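Local coordinates for LRR receptor-like serine/threonine-protein kinase RGI3 (Arabidopsis thaliana, PDB 5HZ0) that binds RGF peptide hormones through its extracellular leucine-rich repeat domain and then pairs with SERK co-receptors to maintain the root stem cell niche, at residues 112-117 and 136-141; 160-165 and 184-189; 487-492 and 511-516; 533-538 and 559-564. The protein carries 5 engineered substitutions. One frame throughout, in Å; residues are numbered along the deposited sequence.

Overall arrangement
Followed from the N terminus, the four contacts close in series along the leucine-rich repeat ectodomain; none nests in or crosses another. Contacts 1 and 2 each close one repeat turn by pairing parallel strands, 113-115 with 137-139 and 162-164 with 186-188. Strands 137-139 and 162-164 are themselves neighbours, so the two contacts form one run of four strands, with centres about 9 Å apart. Far along the arch, contacts 3 and 4 close later turns by packing 3-10 turns of successive repeats. Their centres lie about 15 Å apart, and Arg511 and Glu536 join them by a salt bridge. Contact 1 and contact 3 have centres about 65 Å apart, on opposite sides of the chain's centre.

Contact 1: 112-117 and 136-141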
loop_
_atom_site.group_PDB
_atom_site.type_symbol
_atom_site.label_atom_id
_atom_site.label_comp_id
_atom_site.label_asym_id
_atom_site.label_seq_id
_atom_site.Cartn_x
_atom_site.Cartn_y
_atom_site.Cartn_z
ATOM N N VAL A 112 -1.404 27.547 28.871
ATOM C CA VAL A 112 -0.416 26.474 28.832
ATOM C C VAL A 112 -0.777 25.463 27.747
ATOM O O VAL A 112 0.044 25.114 26.894
ATOM C CB VAL A 112 -0.243 25.772 30.214
ATOM C CG1 VAL A 112 0.729 24.608 30.100
ATOM C CG2 VAL A 112 0.250 26.762 31.252
ATOM N N GLU A 113 -1.982 24.918 27.859
ATOM C CA GLU A 113 -2.516 23.991 26.874
ATOM C C GLU A 113 -3.500 24.713 25.946
ATOM O O GLU A 113 -4.396 25.420 26.414
ATOM C CB GLU A 113 -3.237 22.855 27.599
ATOM C CG GLU A 113 -2.502 22.351 28.841
ATOM C CD GLU A 113 -1.245 21.572 28.500
ATOM O OE1 GLU A 113 -1.182 21.014 27.384
ATOM O OE2 GLU A 113 -0.316 21.523 29.331
ATOM N N LEU A 114 -3.329 24.553 24.638
ATOM C CA LEU A 114 -4.317 25.049 23.672
ATOM C C LEU A 114 -4.631 23.965 22.641
ATOM O O LEU A 114 -3.780 23.628 21.817
ATOM C CB LEU A 114 -3.787 26.298 22.957
ATOM C CG LEU A 114 -4.589 26.790 21.750
ATOM C CD1 LEU A 114 -5.947 27.286 22.199
ATOM C CD2 LEU A 114 -3.838 27.867 20.967
ATOM N N MET A 115 -5.854 23.435 22.671
ATOM C CA MET A 115 -6.241 22.383 21.733
ATOM C C MET A 115 -7.345 22.859 20.790
ATOM O O MET A 115 -8.505 22.946 21.185
ATOM C CB MET A 115 -6.754 21.165 22.508
ATOM C CG MET A 115 -5.899 20.767 23.712
ATOM S SD MET A 115 -4.403 19.909 23.209
ATOM C CE MET A 115 -3.633 19.575 24.792
ATOM N N LEU A 116 -6.975 23.166 19.550
ATOM C CA LEU A 116 -7.938 23.510 18.489
ATOM C C LEU A 116 -8.172 22.424 17.436
ATOM O O LEU A 116 -8.951 22.617 16.511
ATOM C CB LEU A 116 -7.557 24.833 17.818
ATOM C CG LEU A 116 -7.267 25.930 18.849
ATOM C CD1 LEU A 116 -6.745 27.205 18.181
ATOM C CD2 LEU A 116 -8.494 26.211 19.724
ATOM N N PHE A 117 -7.503 21.284 17.582
ATOM C CA PHE A 117 -7.428 20.308 16.496
ATOM C C PHE A 117 -8.775 19.680 16.118
ATOM O O PHE A 117 -9.732 19.742 16.883
ATOM C CB PHE A 117 -6.373 19.230 16.790
ATOM C CG PHE A 117 -6.728 18.307 17.935
ATOM C CD1 PHE A 117 -7.473 17.159 17.718
ATOM C CD2 PHE A 117 -6.288 18.577 19.222
ATOM C CE1 PHE A 117 -7.790 16.306 18.766
ATOM C CE2 PHE A 117 -6.603 17.724 20.271
ATOM C CZ PHE A 117 -7.350 16.589 20.039
ATOM N N GLN A 136 2.778 25.542 26.187
ATOM C CA GLN A 136 3.520 24.284 26.185
ATOM C C GLN A 136 3.072 23.408 25.017
ATOM O O GLN A 136 3.884 22.909 24.255
ATOM C CB GLN A 136 3.395 23.572 27.531
ATOM C CG GLN A 136 4.236 24.214 28.638
ATOM C CD GLN A 136 4.051 23.541 30.014
ATOM O OE1 GLN A 136 3.887 22.328 30.107
ATOM N NE2 GLN A 136 4.081 24.337 31.075
ATOM N N VAL A 137 1.770 23.159 24.957
ATOM C CA VAL A 137 1.161 22.392 23.889
ATOM C C VAL A 137 0.223 23.261 23.046
ATOM O O VAL A 137 -0.729 23.848 23.556
ATOM C CB VAL A 137 0.348 21.204 24.464
ATOM C CG1 VAL A 137 -0.432 20.519 23.367
ATOM C CG2 VAL A 137 1.264 20.204 25.179
ATOM N N LEU A 138 0.516 23.359 21.751
ATOM C CA LEU A 138 -0.413 23.926 20.798
ATOM C C LEU A 138 -0.632 22.868 19.743
ATOM O O LEU A 138 0.301 22.482 19.045
ATOM C CB LEU A 138 0.132 25.223 20.176
ATOM C CG LEU A 138 -0.265 25.631 18.732
ATOM C CD1 LEU A 138 -1.764 25.786 18.514
ATOM C CD2 LEU A 138 0.443 26.895 18.345
ATOM N N ARG A 139 -1.857 22.364 19.650
ATOM C CA ARG A 139 -2.192 21.436 18.586
ATOM C C ARG A 139 -3.433 21.923 17.874
ATOM O O ARG A 139 -4.538 21.878 18.434
ATOM C CB ARG A 139 -2.451 20.060 19.173
ATOM C CG ARG A 139 -1.363 19.579 20.121
ATOM C CD ARG A 139 -1.749 18.261 20.747
ATOM N NE ARG A 139 -2.071 17.289 19.715
ATOM C CZ ARG A 139 -2.800 16.200 19.915
ATOM N NH1 ARG A 139 -3.058 15.390 18.901
ATOM N NH2 ARG A 139 -3.284 15.928 21.116
ATOM N N ALA A 140 -3.201 22.435 16.661
ATOM C CA ALA A 140 -4.221 22.940 15.715
ATOM C C ALA A 140 -4.490 22.098 14.456
ATOM O O ALA A 140 -5.187 22.552 13.554
ATOM C CB ALA A 140 -3.940 24.378 15.346
ATOM N N GLY A 141 -3.871 20.925 14.355
ATOM C CA GLY A 141 -3.990 20.085 13.174
ATOM C C GLY A 141 -5.389 19.592 12.856
ATOM O O GLY A 141 -6.318 19.754 13.637
#
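Phe117 and Arg139 lie side by side at the ends of two successive rungs of the leucine-rich repeat solenoid, the parallel strands 113-115 and 137-139, whose axes run 5.0 Å apart. Leu114 N donates to Val137 O, Arg139 N to Leu114 O and Leu116 N to Arg139 O, while Val112 O accepts from both Gln136 N and Val137 N. Leu114 and Leu138 point to the interior, with CD2 of the first 3.8 Å from CD1 of the second. On the other face Met115 CE rests 3.6 Å from Val137 CG1.

The Arg139 side chain carries the contact on that face. Its CB sits 4.1 Å from Phe117 CD2, and its CD passes 4.0 Å from Met115 SD. A bend at chi3 (54°) then places NE, which is hydrogen-bonded to a modified side chain of the bound RGF2 peptide. The guanidinium as a whole lies nearly flat on the phenyl ring, planes 22° apart, in an off-centre cation-pi stack; NH2 comes within 3.9 Å of Phe117 CE2, and NH1 lies over the ring face. Phe117 also packs on the peptide's modified side chain, and Gly141 N donates a hydrogen bond to a modified side chain, in keeping with their place in the peptide-recognition motifs. An alanine at Phe117 would probably leave one face of the Arg139 guanidinium without its stacking partner and the group freer to turn. Arg139 O sits at the edge of the Phe117 ring, in its plane, 3.8 Å from Phe117 CD2.

Contact 2: 160-165 and 184-189; sequences LVMLGL and VQTIAI
Met162 and Thr186 stand side by side and point the same way from the parallel strands 162-164 and 186-188. Met162 CG is anti to the backbone N, and a bend at chi2 (47°) sets SD alongside the threonine, 3.7 Å from Thr186 CB and equally near its CG2. That methyl is anti to the threonine's backbone N, while OG1 is hydrogen-bonded to Asn210 of the following repeat. Met162 also touches Val137 and Arg139 of the preceding strand and packs on a modified side chain of the bound peptide.

Leu163 and Ile187 point to the opposite, interior face. At the strand ends the packing continues with Leu165 CB, 3.9 Å from Ile189 CG2, and with Val184, whose CG2 lies against the Val161 carbonyl. That same oxygen accepts from both Gln185 N and Thr186 N. From there the ladder runs through Leu163 N to Thr186 O and Ala188 N to Leu163 O at 2.8 Å, finishing with Leu165 N to Ala188 O. Nonpolar residues inside and a mixed concave face on which the peptide packs are typical of the strand ladder of a leucine-rich repeat receptor, here with Met162 to Leu165 in a peptide-recognition motif.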
loop_
_atom_site.group_PDB
_atom_site.type_symbol
_atom_site.label_atom_id
_atom_site.label_comp_id
_atom_site.label_asym_id
_atom_site.label_seq_id
_atom_site.Cartn_x
_atom_site.Cartn_y
_atom_site.Cartn_z
ATOM N N LEU A 160 7.307 25.768 24.709
ATOM C CA LEU A 160 6.657 24.759 23.883
ATOM C C LEU A 160 7.398 23.438 23.951
ATOM O O LEU A 160 8.617 23.391 23.842
ATOM C CB LEU A 160 6.591 25.190 22.426
ATOM C CG LEU A 160 5.374 25.917 21.875
ATOM C CD1 LEU A 160 5.730 26.370 20.473
ATOM C CD2 LEU A 160 4.158 25.021 21.851
ATOM N N VAL A 161 6.626 22.373 24.112
ATOM C CA VAL A 161 7.099 20.997 24.077
ATOM C C VAL A 161 6.514 20.316 22.846
ATOM O O VAL A 161 7.180 19.509 22.201
ATOM C CB VAL A 161 6.876 20.203 25.418
ATOM C CG1 VAL A 161 7.384 21.036 26.582
ATOM C CG2 VAL A 161 5.420 19.811 25.627
ATOM N N MET A 162 5.215 20.526 22.652
ATOM C CA MET A 162 4.432 19.870 21.622
ATOM C C MET A 162 3.811 20.900 20.656
ATOM O O MET A 162 3.111 21.820 21.071
ATOM C CB MET A 162 3.353 19.014 22.307
ATOM C CG MET A 162 2.339 18.366 21.388
ATOM S SD MET A 162 3.082 17.553 19.966
ATOM C CE MET A 162 1.725 17.670 18.805
ATOM N N LEU A 163 4.105 20.763 19.369
ATOM C CA LEU A 163 3.513 21.631 18.352
ATOM C C LEU A 163 2.998 20.817 17.179
ATOM O O LEU A 163 3.775 20.211 16.455
ATOM C CB LEU A 163 4.528 22.652 17.841
ATOM C CG LEU A 163 4.013 23.534 16.686
ATOM C CD1 LEU A 163 2.967 24.530 17.186
ATOM C CD2 LEU A 163 5.136 24.262 15.934
ATOM N N GLY A 164 1.697 20.822 16.942
ATOM C CA GLY A 164 1.290 20.142 15.756
ATOM C C GLY A 164 0.158 20.824 15.051
ATOM O O GLY A 164 -0.854 21.270 15.589
ATOM N N LEU A 165 0.479 20.936 13.772
ATOM C CA LEU A 165 -0.260 21.555 12.697
ATOM C C LEU A 165 -0.640 20.592 11.576
ATOM O O LEU A 165 -0.738 21.024 10.449
ATOM C CB LEU A 165 0.465 22.816 12.221
ATOM C CG LEU A 165 0.569 23.797 13.401
ATOM C CD1 LEU A 165 1.675 24.812 13.208
ATOM C CD2 LEU A 165 -0.775 24.489 13.628
ATOM N N VAL A 184 11.156 22.258 22.796
ATOM C CA VAL A 184 10.203 21.500 21.977
ATOM C C VAL A 184 10.644 20.044 21.755
ATOM O O VAL A 184 11.793 19.755 21.445
ATOM C CB VAL A 184 9.803 22.209 20.635
ATOM C CG1 VAL A 184 10.764 21.854 19.490
ATOM C CG2 VAL A 184 8.385 21.841 20.245
ATOM N N GLN A 185 9.702 19.134 21.936
ATOM C CA GLN A 185 9.955 17.700 21.864
ATOM C C GLN A 185 9.425 17.097 20.573
ATOM O O GLN A 185 10.105 16.313 19.912
ATOM C CB GLN A 185 9.437 16.965 23.111
ATOM C CG GLN A 185 10.311 17.192 24.350
ATOM C CD GLN A 185 9.810 16.451 25.586
ATOM O OE1 GLN A 185 9.163 15.408 25.483
ATOM N NE2 GLN A 185 10.096 17.001 26.759
ATOM N N THR A 186 8.153 17.355 20.303
ATOM C CA THR A 186 7.526 16.906 19.074
ATOM C C THR A 186 7.062 18.067 18.191
ATOM O O THR A 186 6.265 18.911 18.614
ATOM C CB THR A 186 6.341 15.984 19.381
ATOM O OG1 THR A 186 6.822 14.813 20.063
ATOM C CG2 THR A 186 5.646 15.566 18.093
ATOM N N ILE A 187 7.574 18.111 16.965
ATOM C CA ILE A 187 7.024 18.983 15.940
ATOM C C ILE A 187 6.288 18.126 14.895
ATOM O O ILE A 187 6.919 17.389 14.127
ATOM C CB ILE A 187 8.137 19.815 15.252
ATOM C CG1 ILE A 187 8.781 20.775 16.247
ATOM C CG2 ILE A 187 7.576 20.606 14.047
ATOM C CD1 ILE A 187 9.897 21.609 15.658
ATOM N N ALA A 188 4.958 18.192 14.876
ATOM C CA ALA A 188 4.217 17.419 13.881
ATOM C C ALA A 188 3.471 18.313 12.895
ATOM O O ALA A 188 2.363 18.806 13.167
ATOM C CB ALA A 188 3.236 16.471 14.571
ATOM N N ILE A 189 4.059 18.482 11.715
ATOM C CA ILE A 189 3.340 19.173 10.665
ATOM C C ILE A 189 3.463 18.338 9.410
ATOM O O ILE A 189 4.319 18.600 8.563
ATOM C CB ILE A 189 3.998 20.553 10.441
ATOM C CG1 ILE A 189 4.428 21.151 11.798
ATOM C CG2 ILE A 189 3.067 21.497 9.686
ATOM C CD1 ILE A 189 5.011 22.563 11.734
#

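Contact 3: 487-492 and 511-516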
loop_
_atom_site.group_PDB
_atom_site.type_symbol
_atom_site.label_atom_id
_atom_site.label_comp_id
_atom_site.label_asym_id
_atom_site.label_seq_id
_atom_site.Cartn_x
_atom_site.Cartn_y
_atom_site.Cartn_z
ATOM N N PRO A 487 -11.226 -34.495 -17.847
ATOM C CA PRO A 487 -12.608 -34.191 -17.478
ATOM C C PRO A 487 -12.657 -33.563 -16.090
ATOM O O PRO A 487 -13.484 -32.690 -15.815
ATOM C CB PRO A 487 -13.296 -35.568 -17.505
ATOM C CG PRO A 487 -12.203 -36.571 -17.522
ATOM C CD PRO A 487 -11.037 -35.914 -18.183
ATOM N N GLY A 488 -11.719 -33.973 -15.243
ATOM C CA GLY A 488 -11.661 -33.510 -13.871
ATOM C C GLY A 488 -11.393 -32.026 -13.721
ATOM O O GLY A 488 -11.392 -31.499 -12.610
ATOM N N ILE A 489 -11.148 -31.350 -14.836
ATOM C CA ILE A 489 -11.056 -29.902 -14.829
ATOM C C ILE A 489 -12.383 -29.339 -14.313
ATOM O O ILE A 489 -12.429 -28.257 -13.731
ATOM C CB ILE A 489 -10.716 -29.353 -16.246
ATOM C CG1 ILE A 489 -10.186 -27.914 -16.168
ATOM C CG2 ILE A 489 -11.916 -29.480 -17.191
ATOM C CD1 ILE A 489 -11.259 -26.852 -16.214
ATOM N N GLY A 490 -13.461 -30.095 -14.503
ATOM C CA GLY A 490 -14.763 -29.696 -14.003
ATOM C C GLY A 490 -14.867 -29.723 -12.486
ATOM O O GLY A 490 -15.893 -29.353 -11.931
ATOM N N LEU A 491 -13.815 -30.168 -11.811
ATOM C CA LEU A 491 -13.813 -30.194 -10.349
ATOM C C LEU A 491 -13.437 -28.862 -9.727
ATOM O O LEU A 491 -13.786 -28.601 -8.579
ATOM C CB LEU A 491 -12.915 -31.311 -9.806
ATOM C CG LEU A 491 -13.398 -32.693 -10.246
ATOM C CD1 LEU A 491 -12.520 -33.824 -9.697
ATOM C CD2 LEU A 491 -14.863 -32.863 -9.850
ATOM N N LEU A 492 -12.757 -27.997 -10.475
ATOM C CA LEU A 492 -12.406 -26.715 -9.885
ATOM C C LEU A 492 -13.532 -25.745 -10.203
ATOM O O LEU A 492 -13.618 -25.218 -11.301
ATOM C CB LEU A 492 -11.086 -26.206 -10.456
ATOM C CG LEU A 492 -10.028 -27.259 -10.799
ATOM C CD1 LEU A 492 -8.960 -26.666 -11.708
ATOM C CD2 LEU A 492 -9.384 -27.836 -9.556
ATOM N N ARG A 511 -16.937 -32.044 -21.947
ATOM C CA ARG A 511 -18.178 -31.358 -21.600
ATOM C C ARG A 511 -18.222 -30.969 -20.123
ATOM O O ARG A 511 -18.991 -30.095 -19.723
ATOM C CB ARG A 511 -19.376 -32.239 -21.956
ATOM C CG ARG A 511 -19.243 -32.888 -23.317
ATOM C CD ARG A 511 -20.526 -33.548 -23.780
ATOM N NE ARG A 511 -20.392 -33.979 -25.170
ATOM C CZ ARG A 511 -20.525 -33.173 -26.223
ATOM N NH1 ARG A 511 -20.805 -31.886 -26.053
ATOM N NH2 ARG A 511 -20.376 -33.657 -27.449
ATOM N N GLU A 512 -17.380 -31.621 -19.325
ATOM C CA GLU A 512 -17.271 -31.363 -17.893
ATOM C C GLU A 512 -16.883 -29.921 -17.589
ATOM O O GLU A 512 -17.149 -29.423 -16.490
ATOM C CB GLU A 512 -16.224 -32.290 -17.306
ATOM C CG GLU A 512 -15.928 -33.458 -18.208
ATOM C CD GLU A 512 -16.833 -34.628 -17.940
ATOM O OE1 GLU A 512 -16.700 -35.662 -18.629
ATOM O OE2 GLU A 512 -17.672 -34.515 -17.027
ATOM N N ILE A 513 -16.262 -29.258 -18.571
ATOM C CA ILE A 513 -15.945 -27.831 -18.493
ATOM C C ILE A 513 -17.188 -27.019 -18.114
ATOM O O ILE A 513 -17.083 -25.954 -17.510
ATOM C CB ILE A 513 -15.333 -27.286 -19.834
ATOM C CG1 ILE A 513 -14.810 -25.851 -19.681
ATOM C CG2 ILE A 513 -16.348 -27.341 -20.967
ATOM C CD1 ILE A 513 -13.385 -25.747 -19.148
ATOM N N SER A 514 -18.363 -27.544 -18.445
ATOM C CA SER A 514 -19.629 -26.888 -18.122
ATOM C C SER A 514 -19.841 -26.646 -16.622
ATOM O O SER A 514 -20.608 -25.754 -16.246
ATOM C CB SER A 514 -20.795 -27.711 -18.671
ATOM O OG SER A 514 -20.715 -29.045 -18.200
ATOM N N THR A 515 -19.182 -27.440 -15.774
ATOM C CA THR A 515 -19.327 -27.277 -14.318
ATOM C C THR A 515 -18.337 -26.324 -13.661
ATOM O O THR A 515 -18.275 -26.265 -12.432
ATOM C CB THR A 515 -19.362 -28.606 -13.520
ATOM O OG1 THR A 515 -18.181 -29.372 -13.784
ATOM C CG2 THR A 515 -20.596 -29.399 -13.882
ATOM N N CYS A 516 -17.549 -25.596 -14.450
ATOM C CA CYS A 516 -16.765 -24.551 -13.830
ATOM C C CYS A 516 -17.639 -23.320 -13.891
ATOM O O CYS A 516 -17.642 -22.593 -14.875
ATOM C CB CYS A 516 -15.477 -24.309 -14.622
ATOM S SG CYS A 516 -14.373 -25.742 -14.784
#
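Glu512 lies with its aliphatic part against Pro487: CG comes 3.4 Å from the proline CB, and the bend at chi2 (-89°) places CD beside the proline; OE1 also lies near Pro487 CB. Glu512 CB lies next to Pro487 O.

Gly490 is the second main partner. As Gly490 has no side chain, its CA can approach Glu512 CA to 4.9 Å, and a CA-H...O contact of 3.5 Å joins Gly490 CA to Glu512 O. Thr515 OG1 stands 2.9 Å from Gly490 O and equally near Glu512 O of its own turn. The hydroxyl lies between the two carbonyls, and its single proton could go to either.

Cys516 lies on the buried side. Its SG, anti to the carbonyl carbon, lies 3.6 Å from Ile489 CD1 and faces the Ile489 carbonyl. Beside it Ile489 and Ile513 run in the same direction, their CD1 atoms 3.8 Å apart.

Both segments carry 3-10 turns of successive leucine-rich repeats. Segment 487-492 lies between strands 480-481 and 497-499, and segment 511-516 between strands 506-507 and 521-523. The row continues as Ile513 packs on Leu537 and Arg511 forms a salt bridge with Glu536 in the next repeat.

Contact 4: 533-538 and 559-564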
loop_
_atom_site.group_PDB
_atom_site.type_symbol
_atom_site.label_atom_id
_atom_site.label_comp_id
_atom_site.label_asym_id
_atom_site.label_seq_id
_atom_site.Cartn_x
_atom_site.Cartn_y
_atom_site.Cartn_z
ATOM N N ILE A 533 -16.454 -27.823 -31.061
ATOM C CA ILE A 533 -16.666 -27.013 -29.886
ATOM C C ILE A 533 -17.975 -27.501 -29.289
ATOM O O ILE A 533 -19.019 -27.409 -29.930
ATOM C CB ILE A 533 -16.831 -25.526 -30.250
ATOM C CG1 ILE A 533 -15.726 -25.038 -31.199
ATOM C CG2 ILE A 533 -16.897 -24.681 -28.994
ATOM C CD1 ILE A 533 -15.894 -23.562 -31.628
ATOM N N PRO A 534 -17.922 -28.044 -28.062
ATOM C CA PRO A 534 -19.118 -28.609 -27.419
ATOM C C PRO A 534 -20.161 -27.547 -27.100
ATOM O O PRO A 534 -19.837 -26.361 -27.034
ATOM C CB PRO A 534 -18.570 -29.220 -26.125
ATOM C CG PRO A 534 -17.273 -28.503 -25.875
ATOM C CD PRO A 534 -16.710 -28.229 -27.247
ATOM N N ASP A 535 -21.407 -27.977 -26.919
ATOM C CA ASP A 535 -22.502 -27.074 -26.589
ATOM C C ASP A 535 -22.308 -26.552 -25.174
ATOM O O ASP A 535 -22.761 -25.461 -24.827
ATOM C CB ASP A 535 -23.832 -27.821 -26.687
ATOM C CG ASP A 535 -24.883 -27.058 -27.481
ATOM O OD1 ASP A 535 -24.513 -26.217 -28.333
ATOM O OD2 ASP A 535 -26.089 -27.312 -27.258
ATOM N N GLU A 536 -21.619 -27.349 -24.365
ATOM C CA GLU A 536 -21.380 -27.029 -22.967
ATOM C C GLU A 536 -20.671 -25.693 -22.744
ATOM O O GLU A 536 -20.965 -25.000 -21.778
ATOM C CB GLU A 536 -20.609 -28.159 -22.282
ATOM C CG GLU A 536 -21.467 -29.378 -21.959
ATOM C CD GLU A 536 -21.750 -30.235 -23.178
ATOM O OE1 GLU A 536 -21.062 -30.056 -24.203
ATOM O OE2 GLU A 536 -22.653 -31.093 -23.106
ATOM N N LEU A 537 -19.746 -25.325 -23.625
ATOM C CA LEU A 537 -19.041 -24.050 -23.466
ATOM C C LEU A 537 -19.991 -22.848 -23.425
ATOM O O LEU A 537 -19.679 -21.831 -22.814
ATOM C CB LEU A 537 -17.981 -23.856 -24.557
ATOM C CG LEU A 537 -16.775 -24.795 -24.496
ATOM C CD1 LEU A 537 -15.896 -24.637 -25.720
ATOM C CD2 LEU A 537 -15.962 -24.549 -23.222
ATOM N N GLY A 538 -21.155 -22.975 -24.056
ATOM C CA GLY A 538 -22.135 -21.900 -24.073
ATOM C C GLY A 538 -22.978 -21.823 -22.808
ATOM O O GLY A 538 -23.737 -20.875 -22.600
ATOM N N PRO A 559 -21.539 -23.546 -31.969
ATOM C CA PRO A 559 -22.723 -24.100 -31.298
ATOM C C PRO A 559 -23.794 -23.047 -30.996
ATOM O O PRO A 559 -23.466 -21.932 -30.579
ATOM C CB PRO A 559 -22.152 -24.682 -30.000
ATOM C CG PRO A 559 -20.791 -24.066 -29.857
ATOM C CD PRO A 559 -20.296 -23.837 -31.234
ATOM N N SER A 560 -25.059 -23.410 -31.212
ATOM C CA SER A 560 -26.181 -22.501 -31.003
ATOM C C SER A 560 -26.228 -21.984 -29.571
ATOM O O SER A 560 -26.612 -20.835 -29.317
ATOM C CB SER A 560 -27.508 -23.173 -31.388
ATOM O OG SER A 560 -27.835 -24.251 -30.520
ATOM N N ARG A 561 -25.792 -22.818 -28.637
ATOM C CA ARG A 561 -25.744 -22.410 -27.235
ATOM C C ARG A 561 -24.892 -21.156 -27.024
ATOM O O ARG A 561 -25.052 -20.465 -26.024
ATOM C CB ARG A 561 -25.235 -23.549 -26.353
ATOM C CG ARG A 561 -25.491 -23.340 -24.866
ATOM C CD ARG A 561 -26.926 -23.679 -24.503
ATOM N NE ARG A 561 -27.244 -25.055 -24.876
ATOM C CZ ARG A 561 -28.045 -25.857 -24.180
ATOM N NH1 ARG A 561 -28.618 -25.429 -23.064
ATOM N NH2 ARG A 561 -28.270 -27.094 -24.600
ATOM N N PHE A 562 -24.004 -20.857 -27.974
ATOM C CA PHE A 562 -23.150 -19.672 -27.891
ATOM C C PHE A 562 -23.941 -18.372 -27.828
ATOM O O PHE A 562 -23.402 -17.332 -27.441
ATOM C CB PHE A 562 -22.157 -19.620 -29.054
ATOM C CG PHE A 562 -20.781 -20.133 -28.711
ATOM C CD1 PHE A 562 -20.615 -21.217 -27.854
ATOM C CD2 PHE A 562 -19.651 -19.548 -29.268
ATOM C CE1 PHE A 562 -19.347 -21.700 -27.551
ATOM C CE2 PHE A 562 -18.385 -20.018 -28.975
ATOM C CZ PHE A 562 -18.228 -21.096 -28.115
ATOM N N SER A 563 -25.217 -18.422 -28.206
ATOM C CA SER A 563 -26.054 -17.229 -28.103
ATOM C C SER A 563 -26.298 -16.858 -26.640
ATOM O O SER A 563 -26.678 -15.732 -26.326
ATOM C CB SER A 563 -27.381 -17.427 -28.837
ATOM O OG SER A 563 -28.057 -18.577 -28.364
ATOM N N ASP A 564 -26.055 -17.816 -25.752
ATOM C CA ASP A 564 -26.272 -17.639 -24.328
ATOM C C ASP A 564 -25.116 -16.958 -23.604
ATOM O O ASP A 564 -25.240 -16.637 -22.417
ATOM C CB ASP A 564 -26.562 -18.983 -23.659
ATOM C CG ASP A 564 -28.007 -19.401 -23.796
ATOM O OD1 ASP A 564 -28.875 -18.506 -23.892
ATOM O OD2 ASP A 564 -28.271 -20.623 -23.797
#
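Arg561 starts with CG anti to its backbone N (chi1 -165°), then bends at chi2 and again at chi3 (57°), which sets NE near Asp535. The resulting salt bridge is long: Asp535 OD2 lies 3.4 Å from Arg561 NH2 and 3.5 Å from Arg561 NE, both weak hydrogen bonds. OD2 meets the guanidinium at its edge, in plane, while the carboxylate is turned nearly perpendicular (83°). The other oxygen, OD1, faces hydrocarbon, 3.3 Å from Pro559 CB and close to Arg561 CB. An alanine at Asp535 would probably leave the Arg561 guanidinium without its charged mate on this segment and freer to swing.

The two segments belong to adjacent turns of the leucine-rich repeat solenoid, on the side away from the main strand ladder, where 3-10 turns follow one another. Inside, the Phe562 ring gathers the apolar groups. Leu537 CB stands at its edge, 3.9 Å from CE1, and Ile533 CG2 lies 3.9 Å from CZ. Pro559 CD lies above one face of the ring, toward its rim, and Ile533 crosses Pro559 at about a right angle. Gly538 C approaches Arg561 CG to 3.6 Å, and Asp564 CB rests at the same distance from Gly538 O.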